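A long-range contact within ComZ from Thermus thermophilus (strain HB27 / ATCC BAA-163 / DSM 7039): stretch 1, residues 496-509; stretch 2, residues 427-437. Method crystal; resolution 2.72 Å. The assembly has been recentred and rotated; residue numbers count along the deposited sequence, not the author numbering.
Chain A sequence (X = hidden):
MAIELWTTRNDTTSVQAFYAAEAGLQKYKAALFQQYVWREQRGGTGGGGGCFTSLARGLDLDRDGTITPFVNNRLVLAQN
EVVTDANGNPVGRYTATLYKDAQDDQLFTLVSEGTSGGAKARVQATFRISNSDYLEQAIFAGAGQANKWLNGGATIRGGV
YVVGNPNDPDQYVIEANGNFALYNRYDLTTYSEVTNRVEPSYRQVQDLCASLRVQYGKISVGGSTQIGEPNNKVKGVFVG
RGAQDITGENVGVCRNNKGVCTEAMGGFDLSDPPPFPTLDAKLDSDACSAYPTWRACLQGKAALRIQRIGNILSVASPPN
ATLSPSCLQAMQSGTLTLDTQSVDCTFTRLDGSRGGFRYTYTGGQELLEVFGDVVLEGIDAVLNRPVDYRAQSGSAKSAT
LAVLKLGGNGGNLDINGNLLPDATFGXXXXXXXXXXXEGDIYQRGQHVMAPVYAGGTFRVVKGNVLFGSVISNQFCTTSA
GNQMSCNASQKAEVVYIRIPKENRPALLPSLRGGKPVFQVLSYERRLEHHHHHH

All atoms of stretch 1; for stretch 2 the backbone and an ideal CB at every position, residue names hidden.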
# COMPACT_ATOMS: atom_id res chain seq x y z
N TYR A 496 -0.34 -9.96 -5.84
CA TYR A 496 0.10 -8.71 -5.26
C TYR A 496 1.61 -8.62 -5.38
O TYR A 496 2.33 -9.47 -4.87
CB TYR A 496 -0.37 -8.58 -3.82
CG TYR A 496 0.26 -7.40 -3.14
CD1 TYR A 496 0.66 -7.48 -1.82
CD2 TYR A 496 0.37 -6.17 -3.78
CE1 TYR A 496 1.21 -6.41 -1.19
CE2 TYR A 496 0.94 -5.08 -3.14
CZ TYR A 496 1.35 -5.20 -1.85
OH TYR A 496 1.92 -4.12 -1.20
N ILE A 497 2.08 -7.56 -6.01
CA ILE A 497 3.50 -7.28 -6.11
C ILE A 497 3.74 -5.90 -5.51
O ILE A 497 3.33 -4.88 -6.08
CB ILE A 497 3.99 -7.32 -7.56
CG1 ILE A 497 3.79 -8.71 -8.14
CG2 ILE A 497 5.45 -6.93 -7.65
CD1 ILE A 497 4.39 -8.86 -9.54
N ARG A 498 4.43 -5.87 -4.38
CA ARG A 498 4.72 -4.62 -3.71
C ARG A 498 5.52 -3.72 -4.64
O ARG A 498 6.42 -4.18 -5.34
CB ARG A 498 5.50 -4.90 -2.43
CG ARG A 498 6.38 -3.77 -1.91
CD ARG A 498 7.26 -4.24 -0.73
NE ARG A 498 6.56 -4.20 0.55
CZ ARG A 498 6.91 -4.91 1.63
NH1 ARG A 498 7.96 -5.72 1.58
NH2 ARG A 498 6.22 -4.79 2.76
N ILE A 499 5.16 -2.45 -4.68
CA ILE A 499 5.92 -1.44 -5.42
C ILE A 499 6.56 -0.52 -4.40
O ILE A 499 5.84 0.08 -3.57
CB ILE A 499 5.06 -0.68 -6.44
CG1 ILE A 499 4.18 -1.65 -7.22
CG2 ILE A 499 5.93 0.10 -7.40
CD1 ILE A 499 3.36 -0.97 -8.33
N PRO A 500 7.90 -0.40 -4.37
CA PRO A 500 8.57 0.44 -3.37
C PRO A 500 8.11 1.89 -3.43
O PRO A 500 7.78 2.41 -4.50
CB PRO A 500 10.06 0.31 -3.75
CG PRO A 500 10.08 -0.25 -5.15
CD PRO A 500 8.84 -1.09 -5.27
N LYS A 501 8.05 2.55 -2.25
CA LYS A 501 7.36 3.84 -2.19
C LYS A 501 7.98 4.82 -3.19
O LYS A 501 7.26 5.55 -3.88
CB LYS A 501 7.42 4.42 -0.77
CG LYS A 501 6.88 5.86 -0.68
CD LYS A 501 5.40 5.89 -0.25
CE LYS A 501 4.77 7.28 -0.38
NZ LYS A 501 4.52 7.61 -1.83
N GLU A 502 9.31 4.84 -3.29
CA GLU A 502 9.94 5.57 -4.39
C GLU A 502 9.68 4.77 -5.65
O GLU A 502 9.67 3.55 -5.61
CB GLU A 502 11.45 5.78 -4.16
CG GLU A 502 12.42 4.57 -4.31
CD GLU A 502 12.73 3.85 -3.00
OE1 GLU A 502 13.90 3.93 -2.49
OE2 GLU A 502 11.80 3.30 -2.41
N ASN A 503 9.48 5.47 -6.76
CA ASN A 503 9.22 4.84 -8.05
C ASN A 503 7.88 4.09 -8.03
O ASN A 503 7.72 3.04 -8.66
CB ASN A 503 10.40 3.92 -8.43
CG ASN A 503 10.31 3.39 -9.84
OD1 ASN A 503 9.33 3.63 -10.55
ND2 ASN A 503 11.33 2.66 -10.25
N ARG A 504 6.92 4.63 -7.29
CA ARG A 504 5.50 4.27 -7.23
C ARG A 504 4.68 5.36 -7.89
O ARG A 504 4.90 6.53 -7.57
CB ARG A 504 5.10 4.14 -5.77
CG ARG A 504 3.64 4.04 -5.47
CD ARG A 504 3.38 3.09 -4.31
NE ARG A 504 2.05 3.32 -3.76
CZ ARG A 504 0.93 2.76 -4.23
NH1 ARG A 504 0.96 1.93 -5.27
NH2 ARG A 504 -0.23 3.05 -3.65
N PRO A 505 3.70 5.04 -8.76
CA PRO A 505 2.97 6.13 -9.43
C PRO A 505 2.40 7.11 -8.42
O PRO A 505 1.50 6.78 -7.64
CB PRO A 505 1.87 5.39 -10.19
CG PRO A 505 2.44 4.05 -10.47
CD PRO A 505 3.31 3.72 -9.29
N ALA A 506 2.94 8.34 -8.46
CA ALA A 506 2.58 9.37 -7.49
C ALA A 506 1.06 9.59 -7.42
O ALA A 506 0.52 9.91 -6.35
CB ALA A 506 3.30 10.68 -7.82
N LEU A 507 0.35 9.48 -8.56
CA LEU A 507 -1.04 9.91 -8.46
C LEU A 507 -2.00 8.78 -8.11
O LEU A 507 -3.22 8.98 -8.12
CB LEU A 507 -1.47 10.64 -9.74
CG LEU A 507 -0.63 11.86 -10.13
CD1 LEU A 507 -1.14 12.32 -11.52
CD2 LEU A 507 -0.56 13.01 -9.12
N LEU A 508 -1.48 7.68 -7.65
CA LEU A 508 -2.28 6.59 -7.12
C LEU A 508 -2.47 6.78 -5.61
O LEU A 508 -1.77 7.57 -4.98
CB LEU A 508 -1.55 5.27 -7.39
CG LEU A 508 -1.82 4.49 -8.66
CD1 LEU A 508 -3.07 3.63 -8.53
CD2 LEU A 508 -1.96 5.46 -9.81
N PRO A 509 -3.46 6.13 -5.00
CA PRO A 509 -3.63 6.24 -3.55
C PRO A 509 -2.53 5.49 -2.80
O PRO A 509 -2.07 4.44 -3.24
CB PRO A 509 -5.00 5.60 -3.29
CG PRO A 509 -5.67 5.59 -4.63
CD PRO A 509 -4.58 5.42 -5.63
N UNK A 427 12.44 -2.80 -15.24
CA UNK A 427 11.76 -4.02 -14.83
C UNK A 427 10.90 -3.77 -13.60
O UNK A 427 11.23 -2.93 -12.75
CB UNK A 427 12.77 -5.13 -14.55
N UNK A 428 9.80 -4.51 -13.52
CA UNK A 428 8.88 -4.40 -12.40
C UNK A 428 9.53 -4.89 -11.12
O UNK A 428 10.21 -5.93 -11.12
CB UNK A 428 7.60 -5.19 -12.68
N UNK A 429 9.32 -4.20 -9.99
CA UNK A 429 8.46 -3.03 -9.94
C UNK A 429 9.25 -1.73 -9.93
O UNK A 429 8.78 -0.75 -9.35
CB UNK A 429 7.56 -3.10 -8.70
N UNK A 430 10.41 -1.76 -10.53
CA UNK A 430 11.13 -0.54 -10.64
C UNK A 430 10.66 0.10 -11.93
O UNK A 430 11.31 1.01 -12.36
CB UNK A 430 12.64 -0.76 -10.61
N UNK A 431 9.51 -0.25 -12.47
CA UNK A 431 9.05 0.37 -13.68
C UNK A 431 7.61 0.04 -13.73
O UNK A 431 7.25 -1.06 -14.09
CB UNK A 431 9.80 -0.09 -14.93
N UNK A 432 6.77 0.98 -13.38
CA UNK A 432 5.36 0.71 -13.33
C UNK A 432 4.48 1.76 -13.94
O UNK A 432 4.74 2.93 -13.85
CB UNK A 432 4.94 0.50 -11.87
N UNK A 433 3.40 1.31 -14.53
CA UNK A 433 2.42 2.22 -15.11
C UNK A 433 1.12 1.99 -14.36
O UNK A 433 0.64 0.86 -14.26
CB UNK A 433 2.25 2.00 -16.61
N UNK A 434 0.57 3.06 -13.81
CA UNK A 434 -0.64 2.96 -13.02
C UNK A 434 -1.85 3.42 -13.80
O UNK A 434 -1.76 4.25 -14.69
CB UNK A 434 -0.50 3.78 -11.73
N UNK A 435 -3.01 2.91 -13.40
CA UNK A 435 -4.25 3.24 -14.10
C UNK A 435 -5.30 3.65 -13.08
O UNK A 435 -5.66 2.86 -12.20
CB UNK A 435 -4.74 2.06 -14.94
N UNK A 436 -5.81 4.86 -13.24
CA UNK A 436 -6.94 5.34 -12.46
C UNK A 436 -8.11 5.40 -13.42
O UNK A 436 -8.02 6.05 -14.47
CB UNK A 436 -6.66 6.70 -11.81
N UNK A 437 -9.19 4.69 -13.09
CA UNK A 437 -10.42 4.76 -13.87
C UNK A 437 -11.56 5.08 -12.91
O UNK A 437 -11.86 4.28 -12.01
CB UNK A 437 -10.68 3.46 -14.63

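Position 427 has no atom of stretch 1 within 5.5 Å of its ideal CB, so the contact does not constrain it; the deposited residue is Leu427, which takes no part.

At 428 CA-to-CB points sideways and the ideal CB again meets nothing within 5.5 Å. The methyls of Ile497 and Ile499 lie beyond, so a long apolar side chain, aliphatic or aromatic, could reach what a short one could not. The residue is Phe428. Its ring runs back to stretch 1, with CD2 3.9 Å from Ile497 CG2, which sits at the ring edge, and CZ 3.9 Å from Ile499 CD1.

Position 429 points toward stretch 1. Its ideal CB is 3.7 Å from Arg498 O, 3.8 Å from Ile499 CG2 and 4.2 Å from Pro500 CD, which favours a compact, mainly apolar group. The peptide bond before it is cis, a strong hint of proline. Pro429 is found: its CG lies 3.8 Å from Pro500 CD and 3.3 Å from Arg498 O, while its CB packs 3.9 Å from Ile499 CG2.

At 430 CA-to-CB points away overall, yet the ideal CB is 3.7 Å from Asn503 ND2. The visible backbone already supplies the main polar contact: Asn503 ND2 donates to O of 430 at 2.7 Å, with an N-H...O angle of 155°. Since any residue offers that carbonyl, many small or polar side chains would suit. The deposited Asn430 directs OD1 to within 4.3 Å of Pro500 CG.

Position 431 points away, leaving its choice open here; it is His431, whose imidazole bonds outside this contact.

The strand begins at 432, where CB turns toward Ile499 CD1 (4.1 Å from the ideal CB) and Pro505 CD (4.4 Å). A small apolar group fits directly. Ala432 places its CB 4.2 Å from Ile499 CD1.

Alternation along the strand turns 433 away, and stretch 1 gives no preference; it is Leu433.

Position 434 faces stretch 1 closely: an ideal CB would clash with Leu508 CD2 at 2.9 Å and sit tight against Pro505 CG at 3.2 Å. Glycine is strongly indicated. Gly434 lets Leu508 CD2 lie 4.3 Å from its CA.

Position 435 points away, unconstrained; it is Phe435.

At 436 the direction is toward again, with the ideal CB 5.3 Å from Leu508 CD2, leaving room for a medium aliphatic chain. Val436, chi1 t, fills it, its CG2 3.8 Å from Leu508 CD2.

Position 437, out of reach, is Ala437.

Stretch 2 (427-437) LFPNHALGFVA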
# COMPACT_ATOMS: atom_id res chain seq x y z
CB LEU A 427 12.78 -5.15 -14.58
CG LEU A 427 13.35 -5.80 -15.84
CD1 LEU A 427 14.87 -6.21 -15.72
CD2 LEU A 427 12.47 -6.96 -16.21
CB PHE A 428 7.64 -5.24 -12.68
CG PHE A 428 6.37 -4.63 -12.19
CD1 PHE A 428 5.90 -3.44 -12.73
CD2 PHE A 428 5.64 -5.22 -11.17
CE1 PHE A 428 4.73 -2.86 -12.28
CE2 PHE A 428 4.47 -4.65 -10.71
CZ PHE A 428 4.01 -3.46 -11.28
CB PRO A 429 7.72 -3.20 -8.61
CG PRO A 429 8.71 -3.97 -7.74
CD PRO A 429 9.78 -4.58 -8.65
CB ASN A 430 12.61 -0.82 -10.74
CG ASN A 430 13.20 -1.24 -9.43
OD1 ASN A 430 12.49 -1.45 -8.46
ND2 ASN A 430 14.52 -1.38 -9.39
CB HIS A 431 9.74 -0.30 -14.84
CG HIS A 431 9.28 0.20 -16.15
ND1 HIS A 431 9.43 -0.54 -17.30
CD2 HIS A 431 8.67 1.34 -16.51
CE1 HIS A 431 8.94 0.14 -18.32
NE2 HIS A 431 8.46 1.28 -17.86
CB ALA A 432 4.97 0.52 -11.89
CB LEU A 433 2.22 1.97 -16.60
CG LEU A 433 1.16 2.85 -17.25
CD1 LEU A 433 1.54 4.29 -17.03
CD2 LEU A 433 1.03 2.52 -18.74
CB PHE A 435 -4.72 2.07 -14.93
CG PHE A 435 -3.83 1.80 -16.11
CD1 PHE A 435 -4.12 2.36 -17.34
CD2 PHE A 435 -2.68 1.03 -15.96
CE1 PHE A 435 -3.29 2.15 -18.42
CE2 PHE A 435 -1.85 0.82 -17.03
CZ PHE A 435 -2.17 1.37 -18.27
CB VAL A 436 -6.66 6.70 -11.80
CG1 VAL A 436 -7.87 7.20 -11.01
CG2 VAL A 436 -5.45 6.59 -10.89
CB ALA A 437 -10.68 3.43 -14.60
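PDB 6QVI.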